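Local coordinates for Beta/gamma crystallin 'Greek key' domain-containing protein (Methanosaeta thermophila PT, PDB 5HT7), which binds transition metal ions such as Fe(II) as a trimeric betagamma-crystallin, its biological role being otherwise uncharacterised, at residues Val43-Glu49 / Ile76-Ile82; Leu4-Gln10 / Ala32-Val38; Gly12-His16 / Asp27-Asn31. All blocks are in the same frame, centred on the assembly; numbering follows the deposited sequence.

Interaction 1 of 3, residues Val43-Glu49 / Ile76-Ile82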
loop_
_atom_site.group_PDB
_atom_site.type_symbol
_atom_site.label_atom_id
_atom_site.label_comp_id
_atom_site.label_asym_id
_atom_site.label_seq_id
_atom_site.Cartn_x
_atom_site.Cartn_y
_atom_site.Cartn_z
ATOM N N VAL A 43 -5.987 -17.772 1.026
ATOM C CA VAL A 43 -7.397 -17.786 0.685
ATOM C C VAL A 43 -8.166 -17.033 1.762
ATOM O O VAL A 43 -7.948 -17.254 2.955
ATOM C CB VAL A 43 -7.930 -19.233 0.550
ATOM C CG1 VAL A 43 -9.437 -19.243 0.357
ATOM C CG2 VAL A 43 -7.235 -19.938 -0.609
ATOM N N TRP A 44 -9.055 -16.134 1.341
ATOM C CA TRP A 44 -9.717 -15.235 2.282
ATOM C C TRP A 44 -11.226 -15.458 2.353
ATOM O O TRP A 44 -11.885 -15.743 1.343
ATOM C CB TRP A 44 -9.426 -13.776 1.905
ATOM C CG TRP A 44 -7.992 -13.369 2.124
ATOM C CD1 TRP A 44 -6.898 -13.795 1.429
ATOM C CD2 TRP A 44 -7.508 -12.452 3.106
ATOM N NE1 TRP A 44 -5.757 -13.208 1.928
ATOM C CE2 TRP A 44 -6.108 -12.372 2.956
ATOM C CE3 TRP A 44 -8.122 -11.688 4.102
ATOM C CZ2 TRP A 44 -5.315 -11.569 3.767
ATOM C CZ3 TRP A 44 -7.330 -10.896 4.908
ATOM C CH2 TRP A 44 -5.944 -10.837 4.730
ATOM N N ARG A 45 -11.765 -15.317 3.557
ATOM C CA ARG A 45 -13.202 -15.313 3.760
ATOM C C ARG A 45 -13.642 -13.888 4.109
ATOM O O ARG A 45 -13.005 -13.214 4.928
ATOM C CB ARG A 45 -13.593 -16.302 4.868
ATOM C CG ARG A 45 -15.087 -16.480 5.071
ATOM C CD ARG A 45 -15.373 -17.613 6.073
ATOM N NE ARG A 45 -14.742 -18.867 5.655
ATOM C CZ ARG A 45 -14.571 -19.928 6.440
ATOM N NH1 ARG A 45 -14.990 -19.911 7.698
ATOM N NH2 ARG A 45 -13.980 -21.015 5.960
ATOM N N LEU A 46 -14.709 -13.432 3.464
ATOM C CA LEU A 46 -15.252 -12.091 3.675
ATOM C C LEU A 46 -16.582 -12.185 4.403
ATOM O O LEU A 46 -17.334 -13.125 4.188
ATOM C CB LEU A 46 -15.450 -11.374 2.341
ATOM C CG LEU A 46 -14.276 -10.642 1.686
ATOM C CD1 LEU A 46 -13.053 -11.525 1.574
ATOM C CD2 LEU A 46 -14.731 -10.150 0.315
ATOM N N TYR A 47 -16.880 -11.197 5.240
ATOM C CA TYR A 47 -18.085 -11.223 6.064
ATOM C C TYR A 47 -18.856 -9.913 5.937
ATOM O O TYR A 47 -18.246 -8.855 5.764
ATOM C CB TYR A 47 -17.727 -11.454 7.537
ATOM C CG TYR A 47 -16.864 -12.663 7.829
ATOM C CD1 TYR A 47 -15.488 -12.650 7.570
ATOM C CD2 TYR A 47 -17.414 -13.806 8.411
ATOM C CE1 TYR A 47 -14.695 -13.758 7.853
ATOM C CE2 TYR A 47 -16.633 -14.909 8.701
ATOM C CZ TYR A 47 -15.280 -14.878 8.429
ATOM O OH TYR A 47 -14.508 -15.970 8.722
ATOM N N ARG A 48 -20.182 -9.978 6.053
ATOM C CA ARG A 48 -21.022 -8.780 5.982
ATOM C C ARG A 48 -20.914 -7.904 7.220
ATOM O O ARG A 48 -21.030 -6.678 7.131
ATOM C CB ARG A 48 -22.488 -9.164 5.780
ATOM C CG ARG A 48 -22.741 -9.943 4.515
ATOM C CD ARG A 48 -24.192 -10.391 4.427
ATOM N NE ARG A 48 -24.397 -11.107 3.177
ATOM C CZ ARG A 48 -24.191 -12.406 3.031
ATOM N NH1 ARG A 48 -23.801 -13.136 4.070
ATOM N NH2 ARG A 48 -24.378 -12.976 1.850
ATOM N N GLU A 49 -20.715 -8.539 8.375
ATOM C CA GLU A 49 -20.708 -7.843 9.657
ATOM C C GLU A 49 -19.313 -7.852 10.280
ATOM O O GLU A 49 -18.473 -8.666 9.906
ATOM C CB GLU A 49 -21.726 -8.490 10.614
ATOM C CG GLU A 49 -23.172 -8.321 10.166
ATOM C CD GLU A 49 -24.170 -8.978 11.101
ATOM O OE1 GLU A 49 -23.752 -9.503 12.158
ATOM O OE2 GLU A 49 -25.377 -8.969 10.776
ATOM N N ILE A 76 -18.212 -5.062 3.279
ATOM C CA ILE A 76 -17.327 -5.986 3.981
ATOM C C ILE A 76 -17.146 -5.504 5.410
ATOM O O ILE A 76 -16.444 -4.522 5.669
ATOM C CB ILE A 76 -15.951 -6.112 3.279
ATOM C CG1 ILE A 76 -16.139 -6.559 1.824
ATOM C CG2 ILE A 76 -15.048 -7.084 4.035
ATOM C CD1 ILE A 76 -14.829 -6.692 1.041
ATOM N N GLY A 77 -17.797 -6.178 6.351
ATOM C CA GLY A 77 -17.686 -5.766 7.732
ATOM C C GLY A 77 -16.403 -6.279 8.355
ATOM O O GLY A 77 -15.879 -5.681 9.292
ATOM N N SER A 78 -15.921 -7.408 7.852
ATOM C CA SER A 78 -14.681 -8.002 8.338
ATOM C C SER A 78 -14.183 -9.018 7.316
ATOM O O SER A 78 -14.928 -9.421 6.414
ATOM C CB SER A 78 -14.882 -8.674 9.705
ATOM O OG SER A 78 -15.871 -9.684 9.637
ATOM N N MET A 79 -12.923 -9.417 7.441
ATOM C CA MET A 79 -12.366 -10.443 6.566
ATOM C C MET A 79 -11.132 -11.049 7.208
ATOM O O MET A 79 -10.467 -10.408 8.016
ATOM C CB MET A 79 -12.025 -9.878 5.181
ATOM C CG MET A 79 -11.139 -8.648 5.205
ATOM S SD MET A 79 -11.018 -7.849 3.581
ATOM C CE MET A 79 -10.343 -9.134 2.584
ATOM N N LYS A 80 -10.831 -12.287 6.850
ATOM C CA LYS A 80 -9.684 -12.971 7.436
ATOM C C LYS A 80 -9.166 -14.068 6.519
ATOM O O LYS A 80 -9.912 -14.673 5.748
ATOM C CB LYS A 80 -10.030 -13.560 8.815
ATOM C CG LYS A 80 -10.620 -14.964 8.795
ATOM C CD LYS A 80 -10.375 -15.723 10.118
ATOM C CE LYS A 80 -8.876 -15.921 10.394
ATOM N NZ LYS A 80 -8.550 -17.111 11.259
ATOM N N ARG A 81 -7.865 -14.295 6.608
ATOM C CA ARG A 81 -7.202 -15.343 5.863
ATOM C C ARG A 81 -7.521 -16.672 6.527
ATOM O O ARG A 81 -7.325 -16.820 7.726
ATOM C CB ARG A 81 -5.696 -15.086 5.838
ATOM C CG ARG A 81 -4.934 -15.923 4.848
ATOM C CD ARG A 81 -3.450 -15.612 4.910
ATOM N NE ARG A 81 -2.690 -16.627 4.193
ATOM C CZ ARG A 81 -1.368 -16.637 4.079
ATOM N NH1 ARG A 81 -0.645 -15.676 4.636
ATOM N NH2 ARG A 81 -0.774 -17.608 3.403
ATOM N N ILE A 82 -8.024 -17.636 5.765
ATOM C CA ILE A 82 -8.364 -18.922 6.371
ATOM C C ILE A 82 -7.296 -19.985 6.128
ATOM O O ILE A 82 -7.283 -21.029 6.790
ATOM C CB ILE A 82 -9.725 -19.440 5.871
ATOM C CG1 ILE A 82 -9.777 -19.419 4.347
ATOM C CG2 ILE A 82 -10.855 -18.612 6.464
ATOM C CD1 ILE A 82 -11.138 -19.758 3.781
#
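Residues 44-47 and 78-81 run antiparallel, with axes 4.7 Å apart at closest approach and 167° between their directions. They are the two inner strands of one four-stranded sheet of the betagamma-crystallin Greek key fold. R45 and K80 form a hydrogen-bonded pair: R45 N to K80 O is 2.9 Å and K80 N to R45 O is 3.0 Å. I82 N extends the ladder to V43 O at 2.8 Å. At the other end G77 and S78 both face Y47, a classic beta bulge. G77 N donates to Y47 O at 2.8 Å, while the bond from S78 N to the same oxygen is weak, at 3.4 Å.

W44, L46 and M79 turn to the buried core between the two sheets, where M79 also meets M37 of the facing sheet. The methyl M79 CE packs 3.7 Å from W44 CE3 and 3.8 Å from L46 CD1. R81 CB sits over the six-membered ring of W44 as a CH-pi contact. On the other face lie R45, Y47, S78 and K80; R45 also forms a salt bridge with E59. After Y47, opposite the bulge, the chain turns a corner at R48, and S78 OG donates to E49 O at 2.8 Å.

Interaction 2 of 3, residues Leu4-Gln10 / Ala32-Val38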
loop_
_atom_site.group_PDB
_atom_site.type_symbol
_atom_site.label_atom_id
_atom_site.label_comp_id
_atom_site.label_asym_id
_atom_site.label_seq_id
_atom_site.Cartn_x
_atom_site.Cartn_y
_atom_site.Cartn_z
ATOM N N LEU A 4 -8.003 -3.835 -0.618
ATOM C CA LEU A 4 -9.355 -3.406 -0.989
ATOM C C LEU A 4 -9.273 -2.068 -1.674
ATOM O O LEU A 4 -8.435 -1.251 -1.318
ATOM C CB LEU A 4 -10.269 -3.275 0.228
ATOM C CG LEU A 4 -10.486 -4.528 1.077
ATOM C CD1 LEU A 4 -11.400 -4.188 2.248
ATOM C CD2 LEU A 4 -11.063 -5.645 0.213
ATOM N N PHE A 5 -10.172 -1.838 -2.627
ATOM C CA PHE A 5 -10.188 -0.600 -3.389
ATOM C C PHE A 5 -11.598 -0.026 -3.416
ATOM O O PHE A 5 -12.567 -0.764 -3.601
ATOM C CB PHE A 5 -9.702 -0.828 -4.831
ATOM C CG PHE A 5 -8.263 -1.256 -4.936
ATOM C CD1 PHE A 5 -7.265 -0.318 -5.107
ATOM C CD2 PHE A 5 -7.914 -2.590 -4.858
ATOM C CE1 PHE A 5 -5.935 -0.701 -5.186
ATOM C CE2 PHE A 5 -6.589 -2.986 -4.945
ATOM C CZ PHE A 5 -5.595 -2.031 -5.107
ATOM N N ALA A 6 -11.706 1.285 -3.257
ATOM C CA ALA A 6 -13.008 1.956 -3.284
ATOM C C ALA A 6 -13.709 1.855 -4.641
ATOM O O ALA A 6 -14.930 1.759 -4.703
ATOM C CB ALA A 6 -12.853 3.405 -2.894
ATOM N N ASP A 7 -12.954 1.894 -5.733
ATOM C CA ASP A 7 -13.570 1.818 -7.049
ATOM C C ASP A 7 -13.278 0.492 -7.725
ATOM O O ASP A 7 -12.361 -0.229 -7.338
ATOM C CB ASP A 7 -13.095 2.974 -7.939
ATOM C CG ASP A 7 -13.476 4.331 -7.380
ATOM O OD1 ASP A 7 -14.574 4.453 -6.788
ATOM O OD2 ASP A 7 -12.674 5.274 -7.521
ATOM N N ALA A 8 -14.059 0.181 -8.753
ATOM C CA ALA A 8 -13.811 -1.003 -9.555
ATOM C C ALA A 8 -12.451 -0.915 -10.243
ATOM O O ALA A 8 -11.903 0.176 -10.414
ATOM C CB ALA A 8 -14.924 -1.190 -10.590
ATOM N N ASN A 9 -11.904 -2.069 -10.609
ATOM C CA ASN A 9 -10.669 -2.150 -11.379
ATOM C C ASN A 9 -9.465 -1.556 -10.651
ATOM O O ASN A 9 -8.575 -0.961 -11.282
ATOM C CB ASN A 9 -10.841 -1.477 -12.751
ATOM C CG ASN A 9 -11.813 -2.227 -13.637
ATOM O OD1 ASN A 9 -11.591 -3.396 -13.970
ATOM N ND2 ASN A 9 -12.892 -1.561 -14.035
ATOM N N GLN A 10 -9.445 -1.738 -9.327
ATOM C CA GLN A 10 -8.271 -1.433 -8.509
ATOM C C GLN A 10 -7.911 0.052 -8.568
ATOM O O GLN A 10 -6.743 0.423 -8.724
ATOM C CB GLN A 10 -7.089 -2.297 -8.951
ATOM C CG GLN A 10 -7.312 -3.798 -8.787
ATOM C CD GLN A 10 -8.230 -4.380 -9.845
ATOM O OE1 GLN A 10 -9.218 -5.046 -9.528
ATOM N NE2 GLN A 10 -7.920 -4.116 -11.108
ATOM N N ALA A 32 -15.657 4.207 2.430
ATOM C CA ALA A 32 -16.271 3.743 1.192
ATOM C C ALA A 32 -16.502 2.246 1.245
ATOM O O ALA A 32 -15.775 1.514 1.913
ATOM C CB ALA A 32 -15.402 4.089 -0.004
ATOM N N THR A 33 -17.525 1.792 0.540
ATOM C CA THR A 33 -17.709 0.370 0.347
ATOM C C THR A 33 -16.706 -0.072 -0.693
ATOM O O THR A 33 -16.499 0.611 -1.698
ATOM C CB THR A 33 -19.133 0.038 -0.105
ATOM O OG1 THR A 33 -19.400 0.720 -1.338
ATOM C CG2 THR A 33 -20.122 0.496 0.939
ATOM N N PRO A 34 -16.037 -1.196 -0.448
ATOM C CA PRO A 34 -15.050 -1.636 -1.439
ATOM C C PRO A 34 -15.719 -2.164 -2.708
ATOM O O PRO A 34 -16.764 -2.809 -2.623
ATOM C CB PRO A 34 -14.284 -2.744 -0.697
ATOM C CG PRO A 34 -15.253 -3.259 0.295
ATOM C CD PRO A 34 -16.071 -2.073 0.734
ATOM N N ARG A 35 -15.137 -1.878 -3.873
ATOM C CA ARG A 35 -15.695 -2.349 -5.130
ATOM C C ARG A 35 -14.758 -3.235 -5.927
ATOM O O ARG A 35 -15.169 -3.837 -6.915
ATOM C CB ARG A 35 -16.136 -1.157 -5.982
ATOM C CG ARG A 35 -17.316 -0.460 -5.346
ATOM C CD ARG A 35 -17.924 0.626 -6.219
ATOM N NE ARG A 35 -19.191 1.068 -5.626
ATOM C CZ ARG A 35 -19.918 2.076 -6.093
ATOM N NH1 ARG A 35 -19.498 2.755 -7.156
ATOM N NH2 ARG A 35 -21.059 2.403 -5.496
ATOM N N SER A 36 -13.494 -3.315 -5.514
ATOM C CA SER A 36 -12.605 -4.320 -6.072
ATOM C C SER A 36 -11.571 -4.735 -5.039
ATOM O O SER A 36 -11.474 -4.141 -3.964
ATOM C CB SER A 36 -11.917 -3.825 -7.356
ATOM O OG SER A 36 -11.148 -2.656 -7.137
ATOM N N MET A 37 -10.820 -5.779 -5.366
ATOM C CA MET A 37 -9.924 -6.383 -4.399
ATOM C C MET A 37 -8.803 -7.131 -5.093
ATOM O O MET A 37 -9.000 -7.719 -6.169
ATOM C CB MET A 37 -10.713 -7.328 -3.479
ATOM C CG MET A 37 -9.847 -8.185 -2.548
ATOM S SD MET A 37 -10.875 -9.145 -1.410
ATOM C CE MET A 37 -11.688 -10.272 -2.536
ATOM N N VAL A 38 -7.614 -7.090 -4.493
ATOM C CA VAL A 38 -6.527 -7.932 -4.944
ATOM C C VAL A 38 -6.113 -8.827 -3.789
ATOM O O VAL A 38 -5.945 -8.363 -2.664
ATOM C CB VAL A 38 -5.315 -7.112 -5.433
ATOM C CG1 VAL A 38 -4.140 -8.047 -5.735
ATOM C CG2 VAL A 38 -5.688 -6.296 -6.667
HETATM O O HOH W 1 -16.749 2.758 -8.577
#
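This is the folded hairpin of a betagamma-crystallin Greek key motif, closed over S36. Strand 3-5 pairs antiparallel with strand 36-39. F5 N donates to S36 O at 3.0 Å. R35 and S36 both face F5, a classic beta bulge: R35 N donates to F5 O at 2.8 Å, and S36 N reaches the same oxygen in a weak bond of 3.3 Å.

After F5 the chain turns at A6 and bends round as residues 7-10. The hollow inside this bend is filled by the S36 side chain. S36 OG sits against the F5 side chain, 3.3 Å from F5 CB. The F5 ring and the Q10 side chain both rest on V38, with F5 CE2 and Q10 CG 3.8 Å and 3.7 Å from V38 CG2. On the opposite face of the strand pair, L4 fits between P34 and M37: L4 CB is 4.2 Å from P34 CB, and L4 CD2 is 3.9 Å from M37 SD. M79 of the facing sheet packs against both L4 and M37. At the corner, A6 CB meets A32 CB at 3.9 Å. The S36 hydroxyl ties the bend together: S36 OG donates to D7 O at 2.7 Å and accepts from Q10 N at 2.9 Å.

Interaction 3 of 3, residues Gly12-His16 / Asp27-Asn31. With FE2 (Fe (II) ion), chain D.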
loop_
_atom_site.group_PDB
_atom_site.type_symbol
_atom_site.label_atom_id
_atom_site.label_comp_id
_atom_site.label_asym_id
_atom_site.label_seq_id
_atom_site.Cartn_x
_atom_site.Cartn_y
_atom_site.Cartn_z
ATOM N N GLY A 12 -9.161 4.205 -6.931
ATOM C CA GLY A 12 -9.718 4.842 -5.752
ATOM C C GLY A 12 -8.873 4.587 -4.516
ATOM O O GLY A 12 -7.844 3.909 -4.593
ATOM N N VAL A 13 -9.285 5.142 -3.375
ATOM C CA VAL A 13 -8.549 4.915 -2.133
ATOM C C VAL A 13 -8.476 3.408 -1.849
ATOM O O VAL A 13 -9.377 2.657 -2.202
ATOM C CB VAL A 13 -9.187 5.644 -0.920
ATOM C CG1 VAL A 13 -9.044 7.160 -1.074
ATOM C CG2 VAL A 13 -10.647 5.260 -0.759
ATOM N N HIS A 14 -7.371 2.968 -1.256
ATOM C CA HIS A 14 -7.184 1.543 -1.039
ATOM C C HIS A 14 -6.830 1.276 0.412
ATOM O O HIS A 14 -6.456 2.190 1.153
ATOM C CB HIS A 14 -6.108 0.996 -1.982
ATOM C CG HIS A 14 -4.723 1.449 -1.651
ATOM N ND1 HIS A 14 -4.178 2.608 -2.158
ATOM C CD2 HIS A 14 -3.761 0.882 -0.883
ATOM C CE1 HIS A 14 -2.942 2.745 -1.706
ATOM N NE2 HIS A 14 -2.672 1.715 -0.923
ATOM N N LYS A 15 -6.959 0.012 0.805
ATOM C CA LYS A 15 -6.763 -0.420 2.174
ATOM C C LYS A 15 -6.061 -1.773 2.186
ATOM O O LYS A 15 -6.543 -2.718 1.577
ATOM C CB LYS A 15 -8.115 -0.510 2.894
ATOM C CG LYS A 15 -8.047 -0.958 4.350
ATOM C CD LYS A 15 -9.442 -0.892 4.979
ATOM C CE LYS A 15 -9.472 -1.686 6.280
ATOM N NZ LYS A 15 -8.521 -1.172 7.283
ATOM N N HIS A 16 -4.934 -1.856 2.885
ATOM C CA HIS A 16 -4.189 -3.102 3.030
ATOM C C HIS A 16 -4.682 -3.907 4.202
ATOM O O HIS A 16 -4.834 -3.371 5.312
ATOM C CB HIS A 16 -2.704 -2.818 3.238
ATOM C CG HIS A 16 -2.076 -2.113 2.081
ATOM N ND1 HIS A 16 -1.603 -2.783 0.980
ATOM C CD2 HIS A 16 -1.875 -0.796 1.843
ATOM C CE1 HIS A 16 -1.114 -1.912 0.113
ATOM N NE2 HIS A 16 -1.269 -0.699 0.613
ATOM N N ASP A 27 -12.458 1.883 10.003
ATOM C CA ASP A 27 -11.361 2.634 9.395
ATOM C C ASP A 27 -11.885 3.903 8.738
ATOM O O ASP A 27 -12.376 3.860 7.618
ATOM C CB ASP A 27 -10.619 1.780 8.357
ATOM C CG ASP A 27 -9.258 2.369 7.976
ATOM O OD1 ASP A 27 -9.027 3.564 8.254
ATOM O OD2 ASP A 27 -8.423 1.630 7.413
ATOM N N ILE A 28 -11.751 5.033 9.424
ATOM C CA ILE A 28 -12.272 6.303 8.924
ATOM C C ILE A 28 -11.590 6.764 7.642
ATOM O O ILE A 28 -12.169 7.527 6.864
ATOM C CB ILE A 28 -12.136 7.423 9.972
ATOM C CG1 ILE A 28 -10.676 7.592 10.391
ATOM C CG2 ILE A 28 -13.019 7.139 11.174
ATOM C CD1 ILE A 28 -10.429 8.823 11.248
ATOM N N ALA A 29 -10.366 6.298 7.415
ATOM C CA ALA A 29 -9.619 6.678 6.219
ATOM C C ALA A 29 -10.093 5.899 5.000
ATOM O O ALA A 29 -9.702 6.190 3.871
ATOM C CB ALA A 29 -8.132 6.461 6.431
ATOM N N PHE A 30 -10.932 4.898 5.234
ATOM C CA PHE A 30 -11.498 4.111 4.147
ATOM C C PHE A 30 -13.017 4.277 4.172
ATOM O O PHE A 30 -13.756 3.318 4.369
ATOM C CB PHE A 30 -11.097 2.638 4.274
ATOM C CG PHE A 30 -11.317 1.834 3.019
ATOM C CD1 PHE A 30 -10.632 2.142 1.857
ATOM C CD2 PHE A 30 -12.196 0.759 3.009
ATOM C CE1 PHE A 30 -10.822 1.413 0.699
ATOM C CE2 PHE A 30 -12.397 0.021 1.853
ATOM C CZ PHE A 30 -11.700 0.351 0.688
ATOM N N ASN A 31 -13.463 5.517 3.996
ATOM C CA ASN A 31 -14.882 5.840 4.052
ATOM C C ASN A 31 -15.566 5.501 2.728
ATOM O O ASN A 31 -15.997 6.397 1.997
ATOM C CB ASN A 31 -15.084 7.321 4.375
ATOM C CG ASN A 31 -16.528 7.654 4.735
ATOM O OD1 ASN A 31 -17.438 6.852 4.525
ATOM N ND2 ASN A 31 -16.742 8.860 5.252
HETATM FE FE FE2 D . -0.617 1.354 -0.101
#
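This is a contact between a strand and a loop, made by a salt bridge and by packing on an aromatic ring. Strand 14-16 is an outermost strand of its sheet within the chain. Residues 27-31 belong to the loop between strands 20-21 and 36-39 of the betagamma-crystallin domain.

K15 makes both main links. K15 NZ forms a salt bridge with D27 OD2 at 2.8 Å, and a second one with D21. Nearer the backbone on the same side chain, K15 CB lies over the face of the F30 ring, 3.9 Å from its centroid and 14° off the normal, a CH-pi contact. V13 adds its carbonyl, with V13 O 3.5 Å from F30 CE1 at the ring edge, and V13 CG2 is 4.1 Å from F30 CD1.

The loop holds D27 and F30 in a type I beta turn, closed by F30 N to D27 O at 3.0 Å. D27 OD1 accepts from A29 N at 3.2 Å, an Asx turn. The same OD1 also accepts from G12 N of the third subunit.

H14 points away from the loop. H14 NE2 and H16 NE2 bind the Fe(II) ion at 2.2 Å and 2.3 Å. H14 and H16 of the other two subunits complete six nitrogen ligands. The iron therefore lies where three copies of this strand meet. K15, between the two histidines, ties the strand to its own loop, and D27 links that loop to the third subunit. The chemistry is consistent with metal binding and trimer assembly being coupled.

In the fold
Interaction 1 pairs two strands of one sheet and interaction 2 two strands of the other. Their centres are about 14 Å apart, and they meet in the core: I76 CD1 is 3.5 Å from P34 CG, and M79 CE is 4.0 Å from M37 SD. Interaction 3 is nested inside the loop closed by interaction 2. Strand 14-16 of interaction 3 lies beside strand 3-5 of interaction 2 in the same sheet, with L4 N 2.9 Å from K15 O and A6 N 2.9 Å from V13 O, both probable hydrogen bonds. Interaction 3 holds the metal ligands H14 and H16. The F5 side chain of interaction 2 is about 8 Å from the iron. Interaction 1 does not touch interaction 3; their nearest atoms are about 7 Å apart.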